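Side-chain contacts in GDNF family receptor alpha-3 (Homo sapiens, PDB 2GH0), which binds the growth factor artemin, which supports the survival of peripheral sensory and sympathetic neurons, and so leads to activation of the RET receptor: residues E100-C105 with S113-F118; C122-I127 with E182-H187; S136-A141 with N188-E193. All coordinates share one frame; numbering follows the deposited sequence.

Interaction 1 (E100-C105 with S113-F118); sequences ELRRLC and SRLVDF
Leu-115 is the residue through which 113-118 meets 100-105, touching both Arg-102 and Cys-105 of the preceding helix. The two helices, 98-106 and 109-121, are consecutive in the second GDNF/GAS1 domain of this chain, and their connection is fastened by the disulfide between Cys-105 and Cys-111. Walking along the second helix, Ser-113 comes first and points its CB away from 100-105. Arg-114 sends its side chain elsewhere, and its NH1 bonds to the carbonyl of Gly-144. Leu-115 follows, with CG anti to the backbone N (chi1 -173°), a setting that carries the isobutyl group toward helix 98-106. Its CD2 methyl lies 3.8 Å from CG of Arg-102 and 4.0 Å from CD of the same arginine, and the two side chains run at about a right angle to each other. Nearer the root, CB of Leu-115 rests 4.3 Å from SG of Cys-105. Beyond it, Asp-117 packs on Ala-141, and Phe-118 stacks its ring on that of Phe-185, so other sides of the same helix serve other neighbours. Arg-102 works at two levels: CG and CD give apolar surface, while the bend at chi3 (53°) turns the guanidinium aside, where NH2 forms a salt bridge with Glu-177. Since no hydrogen bond crosses between 100-105 and 113-118, their direct contact rests on dispersion and burial of apolar surface, and the Cys-105 to Cys-111 disulfide probably limits how far the two helices can separate.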
loop_
_atom_site.group_PDB
_atom_site.type_symbol
_atom_site.label_atom_id
_atom_site.label_comp_id
_atom_site.label_asym_id
_atom_site.label_seq_id
_atom_site.Cartn_x
_atom_site.Cartn_y
_atom_site.Cartn_z
ATOM N N GLU C 100 -9.107 57.299 -9.540
ATOM C CA GLU C 100 -8.218 56.283 -10.199
ATOM C C GLU C 100 -8.628 54.822 -10.084
ATOM O O GLU C 100 -8.564 54.057 -11.046
ATOM C CB GLU C 100 -6.811 56.448 -9.643
ATOM C CG GLU C 100 -6.284 57.766 -10.141
ATOM C CD GLU C 100 -6.607 57.926 -11.626
ATOM O OE1 GLU C 100 -6.249 56.907 -12.352
ATOM O OE2 GLU C 100 -7.179 59.034 -12.054
ATOM N N LEU C 101 -8.975 54.408 -8.882
ATOM C CA LEU C 101 -9.522 53.066 -8.675
ATOM C C LEU C 101 -10.778 52.754 -9.539
ATOM O O LEU C 101 -10.875 51.678 -10.164
ATOM C CB LEU C 101 -9.858 52.926 -7.184
ATOM C CG LEU C 101 -10.084 51.520 -6.638
ATOM C CD1 LEU C 101 -8.874 50.547 -6.955
ATOM C CD2 LEU C 101 -10.458 51.546 -5.111
ATOM N N ARG C 102 -11.786 53.650 -9.517
ATOM C CA ARG C 102 -12.953 53.493 -10.399
ATOM C C ARG C 102 -12.574 53.404 -11.869
ATOM O O ARG C 102 -13.199 52.684 -12.630
ATOM C CB ARG C 102 -13.910 54.677 -10.253
ATOM C CG ARG C 102 -15.316 54.355 -10.808
ATOM C CD ARG C 102 -16.340 55.500 -10.592
ATOM N NE ARG C 102 -15.805 56.768 -11.123
ATOM C CZ ARG C 102 -16.376 57.957 -10.931
ATOM N NH1 ARG C 102 -17.524 58.019 -10.292
ATOM N NH2 ARG C 102 -15.827 59.070 -11.424
ATOM N N ARG C 103 -11.549 54.144 -12.263
ATOM C CA ARG C 103 -11.075 54.114 -13.655
ATOM C C ARG C 103 -10.503 52.736 -14.022
ATOM O O ARG C 103 -10.568 52.292 -15.284
ATOM C CB ARG C 103 -10.002 55.140 -13.856
ATOM C CG ARG C 103 -9.645 55.276 -15.411
ATOM C CD ARG C 103 -8.898 56.537 -15.596
ATOM N NE ARG C 103 -7.565 56.282 -16.162
ATOM C CZ ARG C 103 -6.543 55.801 -15.440
ATOM N NH1 ARG C 103 -6.698 55.499 -14.109
ATOM N NH2 ARG C 103 -5.370 55.623 -16.077
ATOM N N LEU C 104 -9.921 52.104 -12.942
ATOM C CA LEU C 104 -9.334 50.767 -13.139
ATOM C C LEU C 104 -10.525 49.830 -13.219
ATOM O O LEU C 104 -10.557 48.948 -14.079
ATOM C CB LEU C 104 -8.360 50.374 -12.010
ATOM C CG LEU C 104 -7.820 48.907 -11.982
ATOM C CD1 LEU C 104 -6.998 48.531 -13.226
ATOM C CD2 LEU C 104 -7.034 48.598 -10.702
ATOM N N CYS C 105 -11.492 49.991 -12.306
ATOM C CA CYS C 105 -12.769 49.331 -12.468
ATOM C C CYS C 105 -13.397 49.469 -13.891
ATOM O O CYS C 105 -13.770 48.464 -14.526
ATOM C CB CYS C 105 -13.748 49.781 -11.360
ATOM S SG CYS C 105 -15.274 48.921 -11.471
ATOM N N SER C 113 -19.934 46.505 -14.669
ATOM C CA SER C 113 -21.269 45.945 -14.451
ATOM C C SER C 113 -21.647 45.757 -12.955
ATOM O O SER C 113 -22.786 46.038 -12.551
ATOM C CB SER C 113 -21.357 44.627 -15.240
ATOM O OG SER C 113 -22.563 43.915 -15.012
ATOM N N ARG C 114 -20.706 45.284 -12.134
ATOM C CA ARG C 114 -20.954 45.131 -10.678
ATOM C C ARG C 114 -21.150 46.463 -10.027
ATOM O O ARG C 114 -21.992 46.601 -9.100
ATOM C CB ARG C 114 -19.837 44.359 -10.017
ATOM C CG ARG C 114 -19.685 42.923 -10.699
ATOM C CD ARG C 114 -20.922 42.055 -10.245
ATOM N NE ARG C 114 -20.924 40.734 -10.898
ATOM C CZ ARG C 114 -20.323 39.666 -10.375
ATOM N NH1 ARG C 114 -19.706 39.800 -9.226
ATOM N NH2 ARG C 114 -20.356 38.455 -10.962
ATOM N N LEU C 115 -20.374 47.449 -10.499
ATOM C CA LEU C 115 -20.489 48.831 -9.923
ATOM C C LEU C 115 -21.806 49.465 -10.353
ATOM O O LEU C 115 -22.475 50.088 -9.545
ATOM C CB LEU C 115 -19.308 49.738 -10.282
ATOM C CG LEU C 115 -19.295 51.111 -9.571
ATOM C CD1 LEU C 115 -19.186 51.031 -8.029
ATOM C CD2 LEU C 115 -18.196 52.002 -10.120
ATOM N N VAL C 116 -22.193 49.268 -11.604
ATOM C CA VAL C 116 -23.534 49.685 -12.012
ATOM C C VAL C 116 -24.651 49.068 -11.134
ATOM O O VAL C 116 -25.563 49.781 -10.703
ATOM C CB VAL C 116 -23.795 49.398 -13.449
ATOM C CG1 VAL C 116 -25.266 49.515 -13.743
ATOM C CG2 VAL C 116 -22.980 50.351 -14.307
ATOM N N ASP C 117 -24.599 47.769 -10.855
ATOM C CA ASP C 117 -25.713 47.262 -10.077
ATOM C C ASP C 117 -25.706 47.765 -8.645
ATOM O O ASP C 117 -26.777 47.928 -8.070
ATOM C CB ASP C 117 -25.988 45.757 -10.204
ATOM C CG ASP C 117 -24.771 44.915 -10.176
ATOM O OD1 ASP C 117 -24.130 44.908 -9.096
ATOM O OD2 ASP C 117 -24.549 44.120 -11.180
ATOM N N PHE C 118 -24.538 48.021 -8.066
ATOM C CA PHE C 118 -24.481 48.548 -6.691
ATOM C C PHE C 118 -25.108 49.974 -6.654
ATOM O O PHE C 118 -25.888 50.359 -5.743
ATOM C CB PHE C 118 -23.011 48.538 -6.228
ATOM C CG PHE C 118 -22.781 49.252 -4.910
ATOM C CD1 PHE C 118 -23.337 48.751 -3.732
ATOM C CD2 PHE C 118 -22.058 50.382 -4.855
ATOM C CE1 PHE C 118 -23.154 49.388 -2.542
ATOM C CE2 PHE C 118 -21.887 51.061 -3.629
ATOM C CZ PHE C 118 -22.434 50.559 -2.494
#

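Interaction 2 (C122-I127 with E182-H187); sequences CHPMDI and EGFFSH
The exits of two helices meet here within the GDNF/GAS1 fold: Cys-122 and His-123, where helix 109-121 gives way to a loop, lie against Phe-184 in the last turn of helix 175-186. The phenyl ring does all the touching from 182-187. With CG anti to the backbone N (chi1 -157°), it reaches over to the loop and sets CZ 3.6 Å from CA of His-123. The same CZ stands 3.7 Å from the carbonyl O of Cys-122, which approaches the ring obliquely. Beside this, CE1 of Phe-184 comes to ND1 of His-123 at 3.9 Å, edge against edge, each atom lying near the plane of the other ring, while the two side chains as a whole cross at about a right angle. Pro-124 adds its CD, 4.3 Å from CE1 of Phe-184, and CB of Cys-122 is equally distant from CE2. Replacing this phenylalanine by an alanine removes the ring, and Cys-122, His-123 and Pro-124 would probably lose the surface they rest on, opening a gap between loop and helix. Around the contact, Phe-184 also meets the ring of Phe-118 on helix 109-121 at about 90°, Glu-182 packs on Ala-163 of strand 162-164, and Pro-124 continues onto Pro-189 and Cys-190 of helix 189-205.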
loop_
_atom_site.group_PDB
_atom_site.type_symbol
_atom_site.label_atom_id
_atom_site.label_comp_id
_atom_site.label_asym_id
_atom_site.label_seq_id
_atom_site.Cartn_x
_atom_site.Cartn_y
_atom_site.Cartn_z
ATOM N N CYS C 122 -28.393 50.135 -4.416
ATOM C CA CYS C 122 -28.028 50.708 -3.134
ATOM C C CYS C 122 -28.133 52.210 -3.119
ATOM O O CYS C 122 -27.680 52.806 -2.154
ATOM C CB CYS C 122 -26.625 50.284 -2.696
ATOM S SG CYS C 122 -26.451 48.505 -2.453
ATOM N N HIS C 123 -28.788 52.809 -4.125
ATOM C CA HIS C 123 -28.950 54.276 -4.113
ATOM C C HIS C 123 -30.095 54.642 -3.152
ATOM O O HIS C 123 -31.192 54.094 -3.314
ATOM C CB HIS C 123 -29.293 54.767 -5.520
ATOM C CG HIS C 123 -29.578 56.234 -5.604
ATOM N ND1 HIS C 123 -28.614 57.197 -5.393
ATOM C CD2 HIS C 123 -30.717 56.904 -5.893
ATOM C CE1 HIS C 123 -29.157 58.399 -5.503
ATOM N NE2 HIS C 123 -30.430 58.250 -5.823
ATOM N N PRO C 124 -29.853 55.552 -2.166
ATOM C CA PRO C 124 -31.000 55.905 -1.267
ATOM C C PRO C 124 -32.048 56.749 -1.988
ATOM O O PRO C 124 -31.693 57.714 -2.663
ATOM C CB PRO C 124 -30.307 56.655 -0.090
ATOM C CG PRO C 124 -29.001 57.191 -0.665
ATOM C CD PRO C 124 -28.584 56.189 -1.744
ATOM N N MET C 125 -33.317 56.365 -1.894
ATOM C CA MET C 125 -34.415 57.084 -2.524
ATOM C C MET C 125 -34.898 58.234 -1.660
ATOM O O MET C 125 -35.668 59.037 -2.097
ATOM C CB MET C 125 -35.596 56.137 -2.705
ATOM C CG MET C 125 -35.407 55.144 -3.837
ATOM S SD MET C 125 -35.001 55.889 -5.478
ATOM C CE MET C 125 -36.594 56.636 -5.828
ATOM N N ASP C 126 -34.501 58.228 -0.392
ATOM C CA ASP C 126 -34.823 59.334 0.507
ATOM C C ASP C 126 -33.735 59.407 1.601
ATOM O O ASP C 126 -32.898 58.526 1.697
ATOM C CB ASP C 126 -36.204 59.146 1.103
ATOM C CG ASP C 126 -36.345 57.829 1.900
ATOM O OD1 ASP C 126 -35.371 57.356 2.522
ATOM O OD2 ASP C 126 -37.477 57.250 1.921
ATOM N N ILE C 127 -33.781 60.463 2.384
ATOM C CA ILE C 127 -32.860 60.744 3.506
ATOM C C ILE C 127 -32.862 59.672 4.589
ATOM O O ILE C 127 -31.861 59.508 5.328
ATOM C CB ILE C 127 -33.211 62.151 4.094
ATOM C CG1 ILE C 127 -32.039 62.828 4.856
ATOM C CG2 ILE C 127 -34.480 62.172 4.959
ATOM C CD1 ILE C 127 -30.754 62.384 4.389
ATOM N N GLU C 182 -16.621 57.800 -2.840
ATOM C CA GLU C 182 -16.230 57.194 -1.551
ATOM C C GLU C 182 -17.444 57.068 -0.602
ATOM O O GLU C 182 -17.663 56.017 0.063
ATOM C CB GLU C 182 -15.156 58.092 -0.897
ATOM C CG GLU C 182 -14.331 57.275 0.094
ATOM C CD GLU C 182 -14.972 57.146 1.516
ATOM O OE1 GLU C 182 -15.795 58.018 1.906
ATOM O OE2 GLU C 182 -14.552 56.213 2.258
ATOM N N GLY C 183 -18.158 58.190 -0.472
ATOM C CA GLY C 183 -19.319 58.289 0.409
ATOM C C GLY C 183 -20.428 57.295 0.115
ATOM O O GLY C 183 -21.147 56.889 0.983
ATOM N N PHE C 184 -20.611 56.948 -1.151
ATOM C CA PHE C 184 -21.615 55.961 -1.577
ATOM C C PHE C 184 -21.413 54.606 -0.890
ATOM O O PHE C 184 -22.371 53.858 -0.694
ATOM C CB PHE C 184 -21.613 55.829 -3.130
ATOM C CG PHE C 184 -22.893 55.316 -3.678
ATOM C CD1 PHE C 184 -23.983 56.142 -3.832
ATOM C CD2 PHE C 184 -23.036 53.970 -3.991
ATOM C CE1 PHE C 184 -25.199 55.650 -4.335
ATOM C CE2 PHE C 184 -24.290 53.438 -4.485
ATOM C CZ PHE C 184 -25.348 54.298 -4.646
ATOM N N PHE C 185 -20.195 54.346 -0.407
ATOM C CA PHE C 185 -19.895 53.153 0.372
ATOM C C PHE C 185 -19.772 53.492 1.837
ATOM O O PHE C 185 -20.308 52.780 2.685
ATOM C CB PHE C 185 -18.521 52.574 -0.059
ATOM C CG PHE C 185 -18.528 51.959 -1.419
ATOM C CD1 PHE C 185 -18.396 52.756 -2.552
ATOM C CD2 PHE C 185 -18.704 50.577 -1.558
ATOM C CE1 PHE C 185 -18.418 52.233 -3.827
ATOM C CE2 PHE C 185 -18.709 50.023 -2.822
ATOM C CZ PHE C 185 -18.560 50.833 -3.957
ATOM N N SER C 186 -19.093 54.586 2.155
ATOM C CA SER C 186 -18.784 54.846 3.541
ATOM C C SER C 186 -19.909 55.473 4.382
ATOM O O SER C 186 -19.887 55.333 5.630
ATOM C CB SER C 186 -17.485 55.593 3.673
ATOM O OG SER C 186 -17.673 56.932 3.230
ATOM N N HIS C 187 -20.850 56.187 3.751
ATOM C CA HIS C 187 -21.892 56.930 4.520
ATOM C C HIS C 187 -23.130 56.939 3.615
ATOM O O HIS C 187 -23.391 57.917 2.970
ATOM C CB HIS C 187 -21.457 58.350 4.828
ATOM C CG HIS C 187 -22.307 59.056 5.853
ATOM N ND1 HIS C 187 -21.814 59.351 7.091
ATOM C CD2 HIS C 187 -23.619 59.430 5.868
ATOM C CE1 HIS C 187 -22.749 59.964 7.812
ATOM N NE2 HIS C 187 -23.855 60.050 7.087
#

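Interaction 3 (S136-A141 with N188-E193); sequences SRCLRA and NPCLTE
Helix 135-143 and the first turn of helix 189-205 come close, with the CA atoms of Cys-138 and Leu-191 6.9 Å apart. Asn-188 occupies the N-cap position of the second helix, and its carbonyl O accepts the N-H of Thr-192 at 2.9 Å. Two of the three side chains that meet are cysteines, the third a leucine. Cys-138 points toward the other helix, and with its sulfur anti to the backbone N (chi1 170°) SG ends 3.8 Å from SG of Cys-190 and 3.9 Å from the CD1 methyl of Leu-191. The leucine reaches that sulfur with its own CG anti to the backbone N (chi1 174°), which brings the branch across to helix 135-143. CB of Cys-138 also approaches SG of Cys-190, at 4.1 Å. The facing sulfurs are not bonded to each other: Cys-138 is joined to Cys-122, and Cys-190 to Cys-131. Two separate disulfides therefore pack side by side, and Leu-191 touches one of them, at Cys-138, with its CD1 branch. Further along, Leu-139 carries the packing of helix 135-143 onto Ala-194, Ile-195 and Lys-198 of helix 189-205. All three touching residues are buried. No hydrogen bond joins 136-141 to 188-193, so the contact itself is one of van der Waals packing around polarisable sulfur. The two disulfides, which tie both helices to residues earlier in the chain, probably limit their movement against each other; here two neighbouring disulfides form part of the buried interior.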
loop_
_atom_site.group_PDB
_atom_site.type_symbol
_atom_site.label_atom_id
_atom_site.label_comp_id
_atom_site.label_asym_id
_atom_site.label_seq_id
_atom_site.Cartn_x
_atom_site.Cartn_y
_atom_site.Cartn_z
ATOM N N SER C 136 -32.646 43.516 -0.003
ATOM C CA SER C 136 -31.968 42.235 -0.341
ATOM C C SER C 136 -31.214 42.402 -1.679
ATOM O O SER C 136 -30.165 41.772 -1.893
ATOM C CB SER C 136 -32.963 41.043 -0.501
ATOM O OG SER C 136 -33.991 41.377 -1.416
ATOM N N ARG C 137 -31.795 43.163 -2.591
ATOM C CA ARG C 137 -31.121 43.458 -3.880
ATOM C C ARG C 137 -29.850 44.329 -3.707
ATOM O O ARG C 137 -28.820 44.141 -4.418
ATOM C CB ARG C 137 -32.100 44.135 -4.829
ATOM C CG ARG C 137 -33.299 43.253 -5.213
ATOM C CD ARG C 137 -33.955 43.879 -6.443
ATOM N NE ARG C 137 -35.139 43.192 -6.953
ATOM C CZ ARG C 137 -35.116 42.076 -7.692
ATOM N NH1 ARG C 137 -33.960 41.463 -7.994
ATOM N NH2 ARG C 137 -36.258 41.550 -8.119
ATOM N N CYS C 138 -29.914 45.291 -2.770
ATOM C CA CYS C 138 -28.751 46.079 -2.388
ATOM C C CYS C 138 -27.639 45.229 -1.780
ATOM O O CYS C 138 -26.489 45.384 -2.173
ATOM C CB CYS C 138 -29.119 47.249 -1.441
ATOM S SG CYS C 138 -27.666 48.070 -0.724
ATOM N N LEU C 139 -27.974 44.297 -0.886
ATOM C CA LEU C 139 -26.924 43.475 -0.273
ATOM C C LEU C 139 -26.228 42.609 -1.300
ATOM O O LEU C 139 -24.999 42.465 -1.283
ATOM C CB LEU C 139 -27.510 42.584 0.837
ATOM C CG LEU C 139 -27.855 43.412 2.108
ATOM C CD1 LEU C 139 -28.278 42.400 3.226
ATOM C CD2 LEU C 139 -26.821 44.488 2.697
ATOM N N ARG C 140 -27.018 42.072 -2.225
ATOM C CA ARG C 140 -26.462 41.166 -3.257
ATOM C C ARG C 140 -25.539 41.949 -4.179
ATOM O O ARG C 140 -24.495 41.443 -4.601
ATOM C CB ARG C 140 -27.615 40.480 -3.998
ATOM C CG ARG C 140 -27.228 39.785 -5.306
ATOM C CD ARG C 140 -28.439 39.463 -6.142
ATOM N NE ARG C 140 -29.343 38.497 -5.532
ATOM C CZ ARG C 140 -30.568 38.773 -5.082
ATOM N NH1 ARG C 140 -31.088 39.993 -5.186
ATOM N NH2 ARG C 140 -31.307 37.799 -4.556
ATOM N N ALA C 141 -25.895 43.192 -4.483
ATOM C CA ALA C 141 -25.058 44.062 -5.347
ATOM C C ALA C 141 -23.783 44.551 -4.641
ATOM O O ALA C 141 -22.701 44.636 -5.234
ATOM C CB ALA C 141 -25.869 45.263 -5.805
ATOM N N ASN C 188 -23.827 55.819 3.557
ATOM C CA ASN C 188 -24.941 55.575 2.594
ATOM C C ASN C 188 -26.020 54.948 3.464
ATOM O O ASN C 188 -25.857 53.812 3.858
ATOM C CB ASN C 188 -24.436 54.595 1.474
ATOM C CG ASN C 188 -25.546 54.167 0.473
ATOM O OD1 ASN C 188 -25.281 53.739 -0.665
ATOM N ND2 ASN C 188 -26.780 54.286 0.907
ATOM N N PRO C 189 -27.115 55.682 3.803
ATOM C CA PRO C 189 -28.094 55.141 4.735
ATOM C C PRO C 189 -28.822 53.901 4.243
ATOM O O PRO C 189 -29.246 53.086 5.055
ATOM C CB PRO C 189 -29.084 56.329 4.913
ATOM C CG PRO C 189 -29.021 57.051 3.604
ATOM C CD PRO C 189 -27.485 57.057 3.384
ATOM N N CYS C 190 -28.954 53.747 2.929
ATOM C CA CYS C 190 -29.649 52.557 2.374
ATOM C C CYS C 190 -28.787 51.326 2.709
ATOM O O CYS C 190 -29.271 50.296 3.235
ATOM C CB CYS C 190 -29.858 52.716 0.827
ATOM S SG CYS C 190 -29.894 51.050 -0.047
ATOM N N LEU C 191 -27.488 51.438 2.404
ATOM C CA LEU C 191 -26.568 50.348 2.624
ATOM C C LEU C 191 -26.415 50.059 4.116
ATOM O O LEU C 191 -26.423 48.914 4.567
ATOM C CB LEU C 191 -25.210 50.665 1.966
ATOM C CG LEU C 191 -24.114 49.604 2.272
ATOM C CD1 LEU C 191 -24.552 48.338 1.581
ATOM C CD2 LEU C 191 -22.815 50.029 1.612
ATOM N N THR C 192 -26.291 51.128 4.909
ATOM C CA THR C 192 -26.193 50.959 6.345
ATOM C C THR C 192 -27.387 50.276 6.965
ATOM O O THR C 192 -27.224 49.395 7.809
ATOM C CB THR C 192 -26.002 52.333 6.997
ATOM O OG1 THR C 192 -24.768 52.848 6.481
ATOM C CG2 THR C 192 -25.888 52.184 8.500
ATOM N N GLU C 193 -28.590 50.663 6.554
ATOM C CA GLU C 193 -29.777 50.079 7.093
ATOM C C GLU C 193 -29.958 48.624 6.637
ATOM O O GLU C 193 -30.391 47.789 7.426
ATOM C CB GLU C 193 -31.001 50.913 6.750
ATOM C CG GLU C 193 -31.086 52.188 7.634
ATOM C CD GLU C 193 -30.704 51.895 9.158
ATOM O OE1 GLU C 193 -31.377 51.052 9.838
ATOM O OE2 GLU C 193 -29.668 52.425 9.631
#

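All three interactions lie in the second GDNF/GAS1 domain of this chain. Interaction 1, between consecutive helices 98-106 and 109-121, is complete before either of the others begins in sequence; interactions 2 and 3 interleave along the sequence, pairing the 122-127 loop and helix 135-143 with the successive helices 175-186 and 189-205. The centres of interactions 2 and 3 are about 9 Å apart, and the Cys-122 to Cys-138 disulfide joins them directly. Interaction 1 sits about 15 Å from the centre of interaction 2 and about 17 Å from that of interaction 3, linked to both chiefly through Phe-118. Local and long-range contacts thus merge into one disulfide-braced helical domain of the artemin receptor.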